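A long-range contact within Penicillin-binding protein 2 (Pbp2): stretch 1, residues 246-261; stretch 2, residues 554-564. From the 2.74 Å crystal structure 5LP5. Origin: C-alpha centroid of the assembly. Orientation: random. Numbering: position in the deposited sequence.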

# COMPACT_ATOMS: atom_id res chain seq x y z
N LEU A 246 12.55 27.34 -3.11
CA LEU A 246 13.72 28.16 -3.40
C LEU A 246 14.26 27.91 -4.80
O LEU A 246 14.75 28.84 -5.44
CB LEU A 246 14.81 27.91 -2.35
CG LEU A 246 14.50 28.33 -0.91
CD1 LEU A 246 15.59 27.86 0.06
CD2 LEU A 246 14.32 29.84 -0.81
N PHE A 247 14.17 26.66 -5.27
CA PHE A 247 14.64 26.25 -6.61
C PHE A 247 13.50 26.21 -7.63
O PHE A 247 13.48 25.36 -8.51
CB PHE A 247 15.30 24.86 -6.56
CG PHE A 247 16.76 24.90 -6.21
CD1 PHE A 247 17.17 24.94 -4.90
CD2 PHE A 247 17.73 24.88 -7.19
CE1 PHE A 247 18.51 24.98 -4.56
CE2 PHE A 247 19.08 24.91 -6.87
CZ PHE A 247 19.47 24.96 -5.56
N GLU A 248 12.56 27.13 -7.50
CA GLU A 248 11.29 27.03 -8.22
C GLU A 248 11.47 27.23 -9.71
O GLU A 248 10.82 26.55 -10.50
CB GLU A 248 10.29 28.02 -7.66
CG GLU A 248 8.86 27.79 -8.10
CD GLU A 248 7.85 28.54 -7.24
OE1 GLU A 248 8.16 28.82 -6.05
OE2 GLU A 248 6.74 28.87 -7.73
N ASN A 249 12.35 28.15 -10.09
CA ASN A 249 12.69 28.38 -11.51
C ASN A 249 14.16 28.08 -11.78
O ASN A 249 14.73 28.64 -12.69
CB ASN A 249 12.40 29.84 -11.89
CG ASN A 249 10.95 30.07 -12.25
OD1 ASN A 249 10.33 29.21 -12.89
ND2 ASN A 249 10.39 31.22 -11.84
N LYS A 250 14.76 27.19 -11.00
CA LYS A 250 16.20 26.99 -11.01
C LYS A 250 16.54 25.51 -11.14
O LYS A 250 15.80 24.65 -10.69
CB LYS A 250 16.82 27.54 -9.71
CG LYS A 250 16.29 28.90 -9.28
CD LYS A 250 17.06 29.49 -8.11
CE LYS A 250 16.69 30.96 -7.90
NZ LYS A 250 17.39 31.88 -8.85
N ARG A 251 17.67 25.21 -11.76
CA ARG A 251 18.22 23.85 -11.71
C ARG A 251 19.43 23.84 -10.80
O ARG A 251 20.13 24.84 -10.68
CB ARG A 251 18.63 23.34 -13.09
CG ARG A 251 17.48 23.25 -14.06
CD ARG A 251 17.38 24.53 -14.87
NE ARG A 251 15.99 24.91 -15.08
CZ ARG A 251 15.61 26.15 -15.36
NH1 ARG A 251 16.49 27.14 -15.45
NH2 ARG A 251 14.33 26.42 -15.55
N GLY A 252 19.67 22.71 -10.15
CA GLY A 252 20.80 22.59 -9.24
C GLY A 252 20.49 21.61 -8.14
O GLY A 252 19.83 20.60 -8.38
N ALA A 253 20.99 21.89 -6.94
CA ALA A 253 20.85 20.97 -5.82
C ALA A 253 21.09 21.67 -4.49
O ALA A 253 21.89 22.61 -4.41
CB ALA A 253 21.81 19.82 -5.97
N ILE A 254 20.41 21.17 -3.45
CA ILE A 254 20.53 21.75 -2.11
C ILE A 254 20.49 20.71 -0.98
O ILE A 254 19.75 19.74 -1.04
CB ILE A 254 19.45 22.82 -1.88
CG1 ILE A 254 19.63 23.43 -0.49
CG2 ILE A 254 18.06 22.24 -2.04
CD1 ILE A 254 18.90 24.74 -0.36
N LEU A 255 21.31 20.95 0.04
CA LEU A 255 21.56 19.95 1.08
C LEU A 255 21.66 20.60 2.42
O LEU A 255 22.37 21.57 2.58
CB LEU A 255 22.89 19.24 0.82
CG LEU A 255 22.95 18.24 -0.33
CD1 LEU A 255 24.40 17.91 -0.64
CD2 LEU A 255 22.18 16.98 0.06
N VAL A 256 20.93 20.06 3.38
CA VAL A 256 21.08 20.45 4.77
C VAL A 256 21.50 19.22 5.54
O VAL A 256 20.95 18.14 5.30
CB VAL A 256 19.76 20.98 5.36
CG1 VAL A 256 19.91 21.24 6.85
CG2 VAL A 256 19.33 22.25 4.65
N MET A 257 22.45 19.38 6.45
CA MET A 257 22.96 18.23 7.19
C MET A 257 23.33 18.50 8.63
O MET A 257 24.08 19.41 8.93
CB MET A 257 24.17 17.65 6.49
CG MET A 257 24.73 16.42 7.19
SD MET A 257 26.19 15.71 6.41
CE MET A 257 27.43 16.97 6.68
N ASP A 258 22.82 17.67 9.52
CA ASP A 258 23.27 17.64 10.91
C ASP A 258 24.75 17.23 10.93
O ASP A 258 25.08 16.07 10.71
CB ASP A 258 22.42 16.63 11.69
CG ASP A 258 22.69 16.64 13.17
OD1 ASP A 258 23.84 16.90 13.56
OD2 ASP A 258 21.75 16.34 13.96
N ALA A 259 25.62 18.19 11.20
CA ALA A 259 27.07 17.99 11.08
C ALA A 259 27.71 17.15 12.20
O ALA A 259 28.93 16.89 12.18
CB ALA A 259 27.77 19.34 10.98
N GLU A 260 26.90 16.74 13.18
CA GLU A 260 27.37 15.91 14.31
C GLU A 260 27.17 14.41 14.11
O GLU A 260 27.85 13.62 14.75
CB GLU A 260 26.67 16.32 15.61
CG GLU A 260 27.03 17.72 16.09
CD GLU A 260 26.22 18.17 17.28
OE1 GLU A 260 24.97 18.02 17.24
OE2 GLU A 260 26.84 18.68 18.24
N ASN A 261 26.22 14.03 13.25
CA ASN A 261 25.95 12.60 12.95
C ASN A 261 25.72 12.25 11.48
O ASN A 261 25.71 11.07 11.12
CB ASN A 261 24.75 12.12 13.76
CG ASN A 261 23.46 12.86 13.42
OD1 ASN A 261 23.29 13.37 12.32
ND2 ASN A 261 22.56 12.91 14.37
N PRO A 554 28.85 25.50 15.84
CA PRO A 554 28.34 24.88 14.63
C PRO A 554 27.56 23.60 14.89
O PRO A 554 28.02 22.78 15.67
CB PRO A 554 29.60 24.57 13.84
CG PRO A 554 30.63 25.53 14.35
CD PRO A 554 30.32 25.64 15.79
N LYS A 555 26.40 23.44 14.27
CA LYS A 555 25.67 22.17 14.31
C LYS A 555 25.28 21.70 12.91
O LYS A 555 25.48 20.52 12.57
CB LYS A 555 24.41 22.26 15.18
CG LYS A 555 23.87 20.90 15.65
CD LYS A 555 22.60 21.07 16.46
CE LYS A 555 21.99 19.75 16.94
NZ LYS A 555 22.56 19.34 18.26
N TYR A 556 24.72 22.60 12.11
CA TYR A 556 24.30 22.24 10.74
C TYR A 556 25.23 22.78 9.64
O TYR A 556 25.98 23.73 9.82
CB TYR A 556 22.84 22.63 10.48
CG TYR A 556 21.90 22.09 11.55
CD1 TYR A 556 21.64 22.84 12.69
CD2 TYR A 556 21.32 20.82 11.45
CE1 TYR A 556 20.81 22.37 13.68
CE2 TYR A 556 20.50 20.33 12.45
CZ TYR A 556 20.24 21.11 13.58
OH TYR A 556 19.41 20.64 14.60
N ALA A 557 25.16 22.14 8.49
CA ALA A 557 25.84 22.59 7.29
C ALA A 557 24.79 22.66 6.19
O ALA A 557 23.84 21.87 6.18
CB ALA A 557 26.94 21.62 6.90
N ILE A 558 24.96 23.61 5.28
CA ILE A 558 24.07 23.75 4.14
C ILE A 558 24.94 23.94 2.92
O ILE A 558 25.95 24.60 3.01
CB ILE A 558 23.18 24.98 4.29
CG1 ILE A 558 22.35 24.85 5.58
CG2 ILE A 558 22.30 25.15 3.07
CD1 ILE A 558 21.40 25.99 5.87
N THR A 559 24.56 23.36 1.79
CA THR A 559 25.35 23.45 0.58
C THR A 559 24.40 23.60 -0.60
O THR A 559 23.48 22.80 -0.79
CB THR A 559 26.23 22.19 0.38
OG1 THR A 559 27.26 22.13 1.38
CG2 THR A 559 26.90 22.21 -0.99
N ILE A 560 24.61 24.66 -1.38
CA ILE A 560 23.68 25.03 -2.45
C ILE A 560 24.43 25.21 -3.75
O ILE A 560 25.51 25.79 -3.76
CB ILE A 560 22.93 26.34 -2.13
CG1 ILE A 560 22.10 26.16 -0.86
CG2 ILE A 560 22.02 26.75 -3.28
CD1 ILE A 560 21.58 27.44 -0.26
N LEU A 561 23.84 24.70 -4.83
CA LEU A 561 24.43 24.81 -6.15
C LEU A 561 23.37 25.11 -7.22
O LEU A 561 22.50 24.27 -7.46
CB LEU A 561 25.13 23.50 -6.50
CG LEU A 561 25.51 23.41 -7.97
CD1 LEU A 561 26.82 24.12 -8.27
CD2 LEU A 561 25.61 21.95 -8.34
N VAL A 562 23.45 26.27 -7.85
CA VAL A 562 22.50 26.62 -8.92
C VAL A 562 23.17 26.58 -10.28
O VAL A 562 24.07 27.37 -10.57
CB VAL A 562 21.85 28.01 -8.72
CG1 VAL A 562 20.94 28.35 -9.89
CG2 VAL A 562 21.04 28.04 -7.44
N GLU A 563 22.72 25.67 -11.13
CA GLU A 563 23.27 25.55 -12.46
C GLU A 563 23.09 26.87 -13.21
O GLU A 563 21.99 27.41 -13.25
CB GLU A 563 22.65 24.39 -13.23
CG GLU A 563 23.22 23.04 -12.82
CD GLU A 563 22.67 21.88 -13.64
OE1 GLU A 563 21.98 22.14 -14.64
OE2 GLU A 563 22.93 20.72 -13.30
N HIS A 564 24.19 27.38 -13.75
CA HIS A 564 24.21 28.62 -14.51
C HIS A 564 23.79 29.80 -13.62
O HIS A 564 23.30 30.82 -14.11
CB HIS A 564 23.33 28.47 -15.75
CG HIS A 564 23.76 27.33 -16.63
ND1 HIS A 564 25.05 27.19 -17.10
CD2 HIS A 564 23.08 26.26 -17.12
CE1 HIS A 564 25.14 26.11 -17.85
NE2 HIS A 564 23.95 25.52 -17.88

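The two stretches, whose touching residues lie at least 295 positions apart in sequence, pair as neighbouring antiparallel β-strands, joined by a backbone ladder and closed by a salt bridge at one end. Their directions differ by 172°, and 912 Å² of surface is buried between them.

Ala253, Leu255 and Met257 face Leu561, Thr559 and Ala557 in hydrogen-bonded pairs. Each pair makes two bonds. Ala253 N donates to Leu561 O at 2.9 Å, and Leu561 N returns a bond to Ala253 O at 2.9 Å. The ladder runs past these pairs at both ends. Glu563 N bonds Arg251 O at 2.8 Å, and Ala259 N bonds Lys555 O at 2.7 Å. CA-H...O contacts fill the gaps, such as Ile558 CA to Leu255 O at 3.2 Å.

Side chains alternate between the two faces. Ile254, Val256, Ile558, Ile560 and Val562 share one face with Asp258 and Tyr556. Val and Ile, branched at CB, suit the extended backbone, and here they pack across the strands: Ile254 CD1 lies 3.5 Å from Ile560 CG1. Phe247, beyond a helix end, adds its ring to this group, with CE2 3.7 Å from Val562 CG2. Ala253, Leu255, Met257, Ala557, Thr559 and Leu561 occupy the other face. All are buried; Thr559 OG1 finds a hydrogen bond elsewhere in the structure.

Gly252 has no side chain, and its place requires that. An ideal CB would lie 1.8 Å from Leu561 O and would also jam against the preceding carbonyl. Without it, Gly252 CA approaches Leu561 O to 3.0 Å.

At the other end, the long Lys555 side chain reaches Glu260. Lys555 NZ and Glu260 OE1 form the salt bridge at 2.9 Å, where both residues are partly exposed. Asp258 OD1 accepts a bond from Glu260 N at 3.1 Å, bracing the backbone just after the strand.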